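Local coordinates for protein fimbrin (Schizosaccharomyces pombe, PDB 1RT8) that binds and crosslinks actin filaments, serving cell polarity, cytokinesis, mating and spore formation, at residues Lys164-Trp169 with His257-His262; Tyr172-Ala177 with Tyr196-Asn201; Asp60-Thr65 with Ile128-Leu133. One frame throughout, in Å; residues are numbered along the deposited sequence.

Contact 1. Residues Lys164-Trp169 with His257-His262; sequences KILLRW and HLFNTH
F259 stands on edge over the indole of W169, and this near-perpendicular aromatic pair carries most of the contact between helices 162-176 and 248-261. The planes meet at 85°, and the phenyl centroid lies 4.6 Å from that of the five-membered indole ring. The leading edge atom is F259 CD1, 3.4 Å from W169 CE2, with CE1 beside it turned to CG and CD1 of the indole. The root of the same side chain covers the other half of the indole: F259 CB sits almost straight above the six-membered ring, 4.1 Å from its centroid, as a CH-pi contact. CG of W169 is anti to the backbone N (chi1 176°), on a residue whose CB already points toward 257-262. L166, one turn earlier, adds a methyl next to the pair, with CD2 3.4 Å from F259 CB and close to CG of that ring. The rim of the indole meets other neighbours: L258 CG lies 4.2 Å from W169 CH2, and the carbonyl O of H262, where the chain leaves the helix, is 3.6 Å from W169 CZ2, in the ring plane. The polar end of the indole is satisfied just beyond this point, where NE1 is hydrogen-bonded to P263 O. V255 and L203 also touch W169, which is buried. The helix segments run at 70° with axes 11.2 Å apart, a spacing bridged by large side chains. Such packing of the first long helix across the last one belongs to the core of a calponin-homology domain, here the second of four.

Contact 2. Residues Tyr172-Ala177 with Tyr196-Asn201; sequences YHLKAA and YTVLLN
A177 and L174 close on V198 from the end of helix 162-176. The methyl CB of A177 lies 3.6 Å from V198 CG1, and L174 CD2 reaches the same methyl at 3.8 Å, the L174 and V198 side chains crossing at about a right angle. CG1 is the V198 branch anti to the backbone N (chi1 176°), and it is the methyl that meets both. L199 meets H173, the residue before L174: its CD1 is 3.9 Å from H173 CB and only a little farther from CG and CD2 of the imidazole, approached obliquely. The segment axes come within 9.1 Å at 81°, so that helices 162-176 and 194-203 pack nearly perpendicular within the second calponin-homology domain, and L174 CD2 lies 4.2 Å from the backbone N of L199.

Further partners surround these groups. A177 is the first residue past the helix, its N still bonded to H173 O and its own O held by R210 NH2. The H173 ring has Y172 CD2 over the centre of one face, packs edge-to-face with W169, and is hydrogen-bonded through NE2 to P263 O, which together probably fix its rotation. L199 is backed by L258, and V198 by W179.

The closest contacts across the buried seam are between carbon atoms, resting on close fit and burial. The one polar ring beside it is turned to a carbonyl oxygen, which is consistent with a proton on H173 NE2.

Contact 3. Residues Asp60-Thr65 with Ile128-Leu133; sequences DSVPDT and IRRGLL. With SO4 (sulfate ion), chain C.
V62 lays a methyl over the guanidinium of R130 where the end of helix 52-61 meets helix 117-131 in the first calponin-homology domain. V62 also opens a type II beta turn to T65, which carries the chain away from helix 52-61. The methyl involved is CG2; it sits 3.2 Å above the guanidinium plane, offset toward the rim, and is 3.3 Å from R130 NH1. R130 gets there by a bend: CG is anti to the backbone N, but CD swings out of the extended line (chi2 60°), and the side chain crosses the valine at about a right angle. Its NE is held by the carbonyl of M99, a residue that also touches V62. An alanine in place of R130 would probably leave V62 CG2 without its flat cover and M99 O without this donor. Beside this pair the backbones nearly meet, with S61 CA and G131 CA 3.9 Å apart and S61 O 3.6 Å from G131 CA. With no CB on G131, the two backbones can come this close. S61 turns OG anti to its own carbonyl carbon (chi1 -69°), where it is hydrogen-bonded to I127 O, while its CB rests 3.8 Å from G131 CA. The CB of R129 is directed away from 60-65, and NH2 at the end of that side chain forms a salt bridge with E163 OE1. A sulfate, probably from the crystallisation liquor, accepts two weak bonds through one oxygen, O1, with R129 NH1 and NH2 each 3.0 Å from it.

Contacts 1 and 2 share helix 162-176 and belong to one calponin-homology domain, their centres 12 Å apart, with contact 2 nested along the chain inside the loop closed by contact 1. L258 joins them: its CD2 is 3.6 Å from L199 CD2. P263 O, bonded by both W169 and H173, ties them again. Contact 3, whose R129 holds the sulfate, belongs to the preceding domain, its centre 16 Å from that of contact 1, yet the two meet: N260 ND2 lies 2.7 Å from L132 O in a probable hydrogen bond, and F259 CD2 is 3.6 Å from L133 CD1. Contacts 2 and 3 remain about 11 Å apart at their nearest atoms. All three lie in the first actin-binding region.

Contact 1. Residues Lys164-Trp169 with His257-His262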
loop_
_atom_site.group_PDB
_atom_site.type_symbol
_atom_site.label_atom_id
_atom_site.label_comp_id
_atom_site.label_asym_id
_atom_site.label_seq_id
_atom_site.Cartn_x
_atom_site.Cartn_y
_atom_site.Cartn_z
ATOM N N LYS A 164 -11.315 2.444 -9.569
ATOM C CA LYS A 164 -11.688 3.749 -10.096
ATOM C C LYS A 164 -10.935 4.190 -11.341
ATOM O O LYS A 164 -11.229 5.236 -11.922
ATOM C CB LYS A 164 -11.596 4.799 -8.993
ATOM C CG LYS A 164 -12.672 4.586 -7.938
ATOM C CD LYS A 164 -12.558 5.552 -6.772
ATOM C CE LYS A 164 -13.570 5.197 -5.689
ATOM N NZ LYS A 164 -13.486 6.111 -4.521
ATOM N N ILE A 165 -9.964 3.388 -11.756
ATOM C CA ILE A 165 -9.219 3.690 -12.971
ATOM C C ILE A 165 -9.767 2.791 -14.078
ATOM O O ILE A 165 -9.904 3.204 -15.228
ATOM C CB ILE A 165 -7.710 3.409 -12.793
ATOM C CG1 ILE A 165 -7.098 4.447 -11.852
ATOM C CG2 ILE A 165 -7.006 3.440 -14.149
ATOM C CD1 ILE A 165 -5.628 4.210 -11.552
ATOM N N LEU A 166 -10.096 1.557 -13.711
ATOM C CA LEU A 166 -10.612 0.595 -14.669
ATOM C C LEU A 166 -12.064 0.851 -15.093
ATOM O O LEU A 166 -12.415 0.651 -16.255
ATOM C CB LEU A 166 -10.444 -0.816 -14.108
ATOM C CG LEU A 166 -8.984 -1.285 -13.983
ATOM C CD1 LEU A 166 -8.908 -2.628 -13.252
ATOM C CD2 LEU A 166 -8.380 -1.401 -15.380
ATOM N N LEU A 167 -12.901 1.307 -14.164
ATOM C CA LEU A 167 -14.299 1.586 -14.481
ATOM C C LEU A 167 -14.427 2.666 -15.547
ATOM O O LEU A 167 -15.200 2.521 -16.488
ATOM C CB LEU A 167 -15.064 2.005 -13.226
ATOM C CG LEU A 167 -15.365 0.854 -12.266
ATOM C CD1 LEU A 167 -16.053 1.397 -11.021
ATOM C CD2 LEU A 167 -16.239 -0.181 -12.964
ATOM N N ARG A 168 -13.673 3.748 -15.392
ATOM C CA ARG A 168 -13.698 4.829 -16.370
ATOM C C ARG A 168 -13.242 4.279 -17.726
ATOM O O ARG A 168 -13.801 4.608 -18.771
ATOM C CB ARG A 168 -12.760 5.966 -15.937
ATOM C CG ARG A 168 -13.080 6.582 -14.578
ATOM C CD ARG A 168 -12.280 7.893 -14.363
ATOM N NE ARG A 168 -12.558 8.511 -13.064
ATOM C CZ ARG A 168 -11.931 9.583 -12.582
ATOM N NH1 ARG A 168 -10.979 10.177 -13.285
ATOM N NH2 ARG A 168 -12.260 10.067 -11.386
ATOM N N TRP A 169 -12.218 3.438 -17.693
ATOM C CA TRP A 169 -11.668 2.824 -18.900
ATOM C C TRP A 169 -12.709 1.931 -19.577
ATOM O O TRP A 169 -13.028 2.103 -20.754
ATOM C CB TRP A 169 -10.444 1.987 -18.533
ATOM C CG TRP A 169 -9.852 1.220 -19.674
ATOM C CD1 TRP A 169 -9.081 1.717 -20.690
ATOM C CD2 TRP A 169 -9.956 -0.193 -19.903
ATOM N NE1 TRP A 169 -8.695 0.701 -21.530
ATOM C CE2 TRP A 169 -9.217 -0.482 -21.072
ATOM C CE3 TRP A 169 -10.602 -1.242 -19.234
ATOM C CZ2 TRP A 169 -9.105 -1.777 -21.586
ATOM C CZ3 TRP A 169 -10.493 -2.532 -19.746
ATOM C CH2 TRP A 169 -9.748 -2.786 -20.912
ATOM N N HIS A 257 -5.950 -7.231 -15.894
ATOM C CA HIS A 257 -5.013 -7.829 -16.835
ATOM C C HIS A 257 -5.331 -7.450 -18.286
ATOM O O HIS A 257 -4.428 -7.202 -19.093
ATOM C CB HIS A 257 -5.017 -9.350 -16.672
ATOM C CG HIS A 257 -4.057 -10.052 -17.579
ATOM N ND1 HIS A 257 -4.405 -10.489 -18.840
ATOM C CD2 HIS A 257 -2.746 -10.353 -17.426
ATOM C CE1 HIS A 257 -3.350 -11.029 -19.423
ATOM N NE2 HIS A 257 -2.330 -10.958 -18.587
ATOM N N LEU A 258 -6.621 -7.409 -18.606
ATOM C CA LEU A 258 -7.064 -7.060 -19.946
ATOM C C LEU A 258 -6.622 -5.637 -20.248
ATOM O O LEU A 258 -6.257 -5.309 -21.378
ATOM C CB LEU A 258 -8.588 -7.164 -20.032
ATOM C CG LEU A 258 -9.230 -6.905 -21.392
ATOM C CD1 LEU A 258 -8.702 -7.914 -22.413
ATOM C CD2 LEU A 258 -10.743 -7.013 -21.256
ATOM N N PHE A 259 -6.651 -4.798 -19.217
ATOM C CA PHE A 259 -6.255 -3.405 -19.349
ATOM C C PHE A 259 -4.749 -3.268 -19.532
ATOM O O PHE A 259 -4.292 -2.395 -20.266
ATOM C CB PHE A 259 -6.678 -2.625 -18.108
ATOM C CG PHE A 259 -6.111 -1.238 -18.044
ATOM C CD1 PHE A 259 -6.698 -0.196 -18.752
ATOM C CD2 PHE A 259 -4.990 -0.971 -17.270
ATOM C CE1 PHE A 259 -6.178 1.095 -18.686
ATOM C CE2 PHE A 259 -4.463 0.319 -17.198
ATOM C CZ PHE A 259 -5.059 1.353 -17.906
ATOM N N ASN A 260 -3.979 -4.124 -18.865
ATOM C CA ASN A 260 -2.524 -4.047 -18.965
ATOM C C ASN A 260 -1.993 -4.489 -20.318
ATOM O O ASN A 260 -0.977 -3.978 -20.787
ATOM C CB ASN A 260 -1.843 -4.892 -17.880
ATOM C CG ASN A 260 -2.113 -4.375 -16.489
ATOM O OD1 ASN A 260 -2.364 -3.185 -16.300
ATOM N ND2 ASN A 260 -2.046 -5.262 -15.499
ATOM N N THR A 261 -2.678 -5.432 -20.949
ATOM C CA THR A 261 -2.215 -5.933 -22.230
ATOM C C THR A 261 -2.926 -5.341 -23.443
ATOM O O THR A 261 -2.382 -5.358 -24.548
ATOM C CB THR A 261 -2.326 -7.467 -22.276
ATOM O OG1 THR A 261 -3.645 -7.859 -21.884
ATOM C CG2 THR A 261 -1.323 -8.104 -21.330
ATOM N N HIS A 262 -4.122 -4.798 -23.241
ATOM C CA HIS A 262 -4.886 -4.235 -24.349
ATOM C C HIS A 262 -5.616 -2.930 -24.031
ATOM O O HIS A 262 -6.835 -2.841 -24.185
ATOM C CB HIS A 262 -5.885 -5.283 -24.847
ATOM C CG HIS A 262 -5.234 -6.499 -25.429
ATOM N ND1 HIS A 262 -4.653 -6.506 -26.681
ATOM C CD2 HIS A 262 -5.034 -7.737 -24.916
ATOM C CE1 HIS A 262 -4.123 -7.694 -26.912
ATOM N NE2 HIS A 262 -4.339 -8.460 -25.858
#

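Contact 2. Residues Tyr172-Ala177 with Tyr196-Asn201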
loop_
_atom_site.group_PDB
_atom_site.type_symbol
_atom_site.label_atom_id
_atom_site.label_comp_id
_atom_site.label_asym_id
_atom_site.label_seq_id
_atom_site.Cartn_x
_atom_site.Cartn_y
_atom_site.Cartn_z
ATOM N N TYR A 172 -15.322 3.946 -21.043
ATOM C CA TYR A 172 -14.852 4.725 -22.178
ATOM C C TYR A 172 -15.075 3.908 -23.451
ATOM O O TYR A 172 -15.482 4.442 -24.480
ATOM C CB TYR A 172 -13.364 5.040 -22.025
ATOM C CG TYR A 172 -12.711 5.537 -23.297
ATOM C CD1 TYR A 172 -12.891 6.852 -23.735
ATOM C CD2 TYR A 172 -11.912 4.687 -24.063
ATOM C CE1 TYR A 172 -12.285 7.308 -24.911
ATOM C CE2 TYR A 172 -11.306 5.129 -25.235
ATOM C CZ TYR A 172 -11.491 6.438 -25.653
ATOM O OH TYR A 172 -10.875 6.869 -26.808
ATOM N N HIS A 173 -14.816 2.605 -23.371
ATOM C CA HIS A 173 -14.990 1.725 -24.520
ATOM C C HIS A 173 -16.452 1.376 -24.812
ATOM O O HIS A 173 -16.871 1.397 -25.968
ATOM C CB HIS A 173 -14.178 0.449 -24.326
ATOM C CG HIS A 173 -12.704 0.653 -24.462
ATOM N ND1 HIS A 173 -12.115 1.035 -25.647
ATOM C CD2 HIS A 173 -11.706 0.568 -23.553
ATOM C CE1 HIS A 173 -10.814 1.178 -25.462
ATOM N NE2 HIS A 173 -10.541 0.901 -24.199
ATOM N N LEU A 174 -17.228 1.048 -23.781
ATOM C CA LEU A 174 -18.632 0.721 -24.002
ATOM C C LEU A 174 -19.311 1.913 -24.663
ATOM O O LEU A 174 -20.178 1.751 -25.524
ATOM C CB LEU A 174 -19.335 0.407 -22.684
ATOM C CG LEU A 174 -18.858 -0.859 -21.974
ATOM C CD1 LEU A 174 -19.678 -1.061 -20.708
ATOM C CD2 LEU A 174 -18.993 -2.062 -22.909
ATOM N N LYS A 175 -18.906 3.117 -24.268
ATOM C CA LYS A 175 -19.493 4.314 -24.844
ATOM C C LYS A 175 -19.089 4.430 -26.307
ATOM O O LYS A 175 -19.897 4.821 -27.149
ATOM C CB LYS A 175 -19.052 5.565 -24.087
ATOM C CG LYS A 175 -19.685 6.835 -24.640
ATOM C CD LYS A 175 -19.227 8.074 -23.893
ATOM C CE LYS A 175 -19.833 9.329 -24.512
ATOM N NZ LYS A 175 -19.447 10.555 -23.759
ATOM N N ALA A 176 -17.842 4.078 -26.604
ATOM C CA ALA A 176 -17.341 4.140 -27.972
ATOM C C ALA A 176 -18.038 3.092 -28.821
ATOM O O ALA A 176 -18.252 3.293 -30.017
ATOM C CB ALA A 176 -15.842 3.907 -28.001
ATOM N N ALA A 177 -18.387 1.970 -28.200
ATOM C CA ALA A 177 -19.063 0.889 -28.907
ATOM C C ALA A 177 -20.561 1.176 -29.026
ATOM O O ALA A 177 -21.335 0.319 -29.453
ATOM C CB ALA A 177 -18.836 -0.431 -28.175
ATOM N N TYR A 196 -18.738 -7.576 -21.149
ATOM C CA TYR A 196 -17.423 -8.121 -21.460
ATOM C C TYR A 196 -17.335 -8.381 -22.967
ATOM O O TYR A 196 -16.339 -8.031 -23.609
ATOM C CB TYR A 196 -17.198 -9.431 -20.699
ATOM C CG TYR A 196 -16.755 -9.274 -19.250
ATOM C CD1 TYR A 196 -17.037 -10.274 -18.316
ATOM C CD2 TYR A 196 -16.029 -8.161 -18.827
ATOM C CE1 TYR A 196 -16.613 -10.177 -17.001
ATOM C CE2 TYR A 196 -15.587 -8.049 -17.491
ATOM C CZ TYR A 196 -15.887 -9.066 -16.589
ATOM O OH TYR A 196 -15.473 -8.998 -15.274
ATOM N N THR A 197 -18.380 -8.989 -23.527
ATOM C CA THR A 197 -18.422 -9.284 -24.961
ATOM C C THR A 197 -18.274 -8.015 -25.806
ATOM O O THR A 197 -17.522 -7.994 -26.772
ATOM C CB THR A 197 -19.737 -9.986 -25.348
ATOM O OG1 THR A 197 -19.791 -11.274 -24.725
ATOM C CG2 THR A 197 -19.831 -10.161 -26.859
ATOM N N VAL A 198 -19.002 -6.961 -25.450
ATOM C CA VAL A 198 -18.916 -5.708 -26.192
ATOM C C VAL A 198 -17.517 -5.113 -26.018
ATOM O O VAL A 198 -16.918 -4.623 -26.976
ATOM C CB VAL A 198 -19.987 -4.700 -25.707
ATOM C CG1 VAL A 198 -19.819 -3.374 -26.416
ATOM C CG2 VAL A 198 -21.383 -5.254 -25.987
ATOM N N LEU A 199 -16.992 -5.172 -24.793
ATOM C CA LEU A 199 -15.653 -4.653 -24.514
ATOM C C LEU A 199 -14.612 -5.362 -25.385
ATOM O O LEU A 199 -13.826 -4.719 -26.076
ATOM C CB LEU A 199 -15.296 -4.841 -23.028
ATOM C CG LEU A 199 -13.835 -4.549 -22.639
ATOM C CD1 LEU A 199 -13.483 -3.105 -22.975
ATOM C CD2 LEU A 199 -13.626 -4.827 -21.150
ATOM N N LEU A 200 -14.614 -6.689 -25.351
ATOM C CA LEU A 200 -13.664 -7.462 -26.144
ATOM C C LEU A 200 -13.807 -7.194 -27.650
ATOM O O LEU A 200 -12.816 -7.142 -28.381
ATOM C CB LEU A 200 -13.841 -8.953 -25.859
ATOM C CG LEU A 200 -13.489 -9.396 -24.438
ATOM C CD1 LEU A 200 -13.530 -10.918 -24.358
ATOM C CD2 LEU A 200 -12.102 -8.889 -24.068
ATOM N N ASN A 201 -15.043 -7.027 -28.108
ATOM C CA ASN A 201 -15.290 -6.756 -29.519
ATOM C C ASN A 201 -14.834 -5.343 -29.869
ATOM O O ASN A 201 -14.433 -5.064 -30.996
ATOM C CB ASN A 201 -16.781 -6.924 -29.835
ATOM C CG ASN A 201 -17.145 -6.408 -31.214
ATOM O OD1 ASN A 201 -17.622 -5.281 -31.364
ATOM N ND2 ASN A 201 -16.903 -7.226 -32.234
#

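Contact 3. Residues Asp60-Thr65 with Ile128-Leu133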
loop_
_atom_site.group_PDB
_atom_site.type_symbol
_atom_site.label_atom_id
_atom_site.label_comp_id
_atom_site.label_asym_id
_atom_site.label_seq_id
_atom_site.Cartn_x
_atom_site.Cartn_y
_atom_site.Cartn_z
ATOM N N ASP A 60 6.496 -9.211 -5.942
ATOM C CA ASP A 60 5.967 -9.357 -7.298
ATOM C C ASP A 60 4.965 -8.218 -7.506
ATOM O O ASP A 60 4.931 -7.590 -8.562
ATOM C CB ASP A 60 5.260 -10.707 -7.473
ATOM C CG ASP A 60 4.576 -10.839 -8.835
ATOM O OD1 ASP A 60 3.323 -10.883 -8.877
ATOM O OD2 ASP A 60 5.291 -10.900 -9.862
ATOM N N SER A 61 4.159 -7.942 -6.485
ATOM C CA SER A 61 3.172 -6.873 -6.578
ATOM C C SER A 61 3.826 -5.506 -6.650
ATOM O O SER A 61 3.448 -4.677 -7.470
ATOM C CB SER A 61 2.218 -6.914 -5.383
ATOM O OG SER A 61 1.376 -8.052 -5.453
ATOM N N VAL A 62 4.795 -5.263 -5.770
ATOM C CA VAL A 62 5.505 -3.988 -5.744
ATOM C C VAL A 62 6.990 -4.280 -5.591
ATOM O O VAL A 62 7.519 -4.388 -4.482
ATOM C CB VAL A 62 5.024 -3.095 -4.579
ATOM C CG1 VAL A 62 5.810 -1.792 -4.567
ATOM C CG2 VAL A 62 3.530 -2.820 -4.722
ATOM N N PRO A 63 7.686 -4.419 -6.723
ATOM C CA PRO A 63 9.120 -4.710 -6.767
ATOM C C PRO A 63 9.990 -3.930 -5.780
ATOM O O PRO A 63 9.803 -2.725 -5.580
ATOM C CB PRO A 63 9.480 -4.402 -8.215
ATOM C CG PRO A 63 8.221 -4.816 -8.953
ATOM C CD PRO A 63 7.145 -4.211 -8.081
ATOM N N ASP A 64 10.936 -4.634 -5.163
ATOM C CA ASP A 64 11.892 -4.031 -4.231
ATOM C C ASP A 64 11.340 -3.570 -2.879
ATOM O O ASP A 64 11.973 -2.770 -2.188
ATOM C CB ASP A 64 12.601 -2.849 -4.900
ATOM C CG ASP A 64 13.227 -3.222 -6.225
ATOM O OD1 ASP A 64 14.119 -4.100 -6.236
ATOM O OD2 ASP A 64 12.820 -2.637 -7.255
ATOM N N THR A 65 10.172 -4.066 -2.493
ATOM C CA THR A 65 9.610 -3.672 -1.208
ATOM C C THR A 65 10.415 -4.342 -0.102
ATOM O O THR A 65 10.711 -3.738 0.932
ATOM C CB THR A 65 8.138 -4.101 -1.091
ATOM O OG1 THR A 65 7.376 -3.456 -2.116
ATOM C CG2 THR A 65 7.576 -3.717 0.266
ATOM N N ILE A 128 -2.306 -9.085 -4.067
ATOM C CA ILE A 128 -2.558 -9.287 -5.497
ATOM C C ILE A 128 -3.228 -8.065 -6.108
ATOM O O ILE A 128 -2.870 -7.633 -7.209
ATOM C CB ILE A 128 -3.468 -10.505 -5.760
ATOM C CG1 ILE A 128 -2.712 -11.806 -5.473
ATOM C CG2 ILE A 128 -3.950 -10.495 -7.217
ATOM C CD1 ILE A 128 -3.556 -13.046 -5.672
ATOM N N ARG A 129 -4.212 -7.523 -5.395
ATOM C CA ARG A 129 -4.941 -6.345 -5.852
ATOM C C ARG A 129 -4.020 -5.143 -5.992
ATOM O O ARG A 129 -4.112 -4.404 -6.965
ATOM C CB ARG A 129 -6.080 -6.025 -4.880
ATOM C CG ARG A 129 -6.767 -4.681 -5.108
ATOM C CD ARG A 129 -8.008 -4.557 -4.225
ATOM N NE ARG A 129 -8.669 -3.263 -4.350
ATOM C CZ ARG A 129 -8.172 -2.121 -3.886
ATOM N NH1 ARG A 129 -7.000 -2.110 -3.260
ATOM N NH2 ARG A 129 -8.849 -0.991 -4.036
ATOM N N ARG A 130 -3.129 -4.951 -5.023
ATOM C CA ARG A 130 -2.200 -3.834 -5.061
ATOM C C ARG A 130 -1.274 -3.897 -6.280
ATOM O O ARG A 130 -0.842 -2.865 -6.786
ATOM C CB ARG A 130 -1.363 -3.797 -3.774
ATOM C CG ARG A 130 -0.211 -2.774 -3.780
ATOM C CD ARG A 130 -0.716 -1.349 -3.966
ATOM N NE ARG A 130 0.377 -0.378 -4.055
ATOM C CZ ARG A 130 1.222 -0.281 -5.081
ATOM N NH1 ARG A 130 1.114 -1.093 -6.128
ATOM N NH2 ARG A 130 2.191 0.626 -5.055
ATOM N N GLY A 131 -0.990 -5.102 -6.760
ATOM C CA GLY A 131 -0.101 -5.244 -7.901
ATOM C C GLY A 131 -0.739 -5.231 -9.282
ATOM O O GLY A 131 -0.049 -5.026 -10.280
ATOM N N LEU A 132 -2.053 -5.429 -9.341
ATOM C CA LEU A 132 -2.785 -5.473 -10.604
ATOM C C LEU A 132 -2.398 -4.481 -11.699
ATOM O O LEU A 132 -2.149 -4.892 -12.825
ATOM C CB LEU A 132 -4.286 -5.371 -10.339
ATOM C CG LEU A 132 -4.874 -6.523 -9.526
ATOM C CD1 LEU A 132 -6.354 -6.269 -9.310
ATOM C CD2 LEU A 132 -4.655 -7.845 -10.251
ATOM N N LEU A 133 -2.350 -3.189 -11.400
ATOM C CA LEU A 133 -1.990 -2.218 -12.436
ATOM C C LEU A 133 -0.486 -1.945 -12.589
ATOM O O LEU A 133 -0.022 -1.645 -13.685
ATOM C CB LEU A 133 -2.736 -0.894 -12.219
ATOM C CG LEU A 133 -4.258 -0.902 -12.441
ATOM C CD1 LEU A 133 -4.582 -1.579 -13.766
ATOM C CD2 LEU A 133 -4.949 -1.638 -11.308
HETATM S S SO4 C . -7.771 1.861 -1.597
HETATM O O1 SO4 C . -7.759 0.242 -1.529
HETATM O O2 SO4 C . -6.954 2.183 -2.751
HETATM O O3 SO4 C . -8.997 2.299 -1.694
HETATM O O4 SO4 C . -7.068 2.236 -0.397
#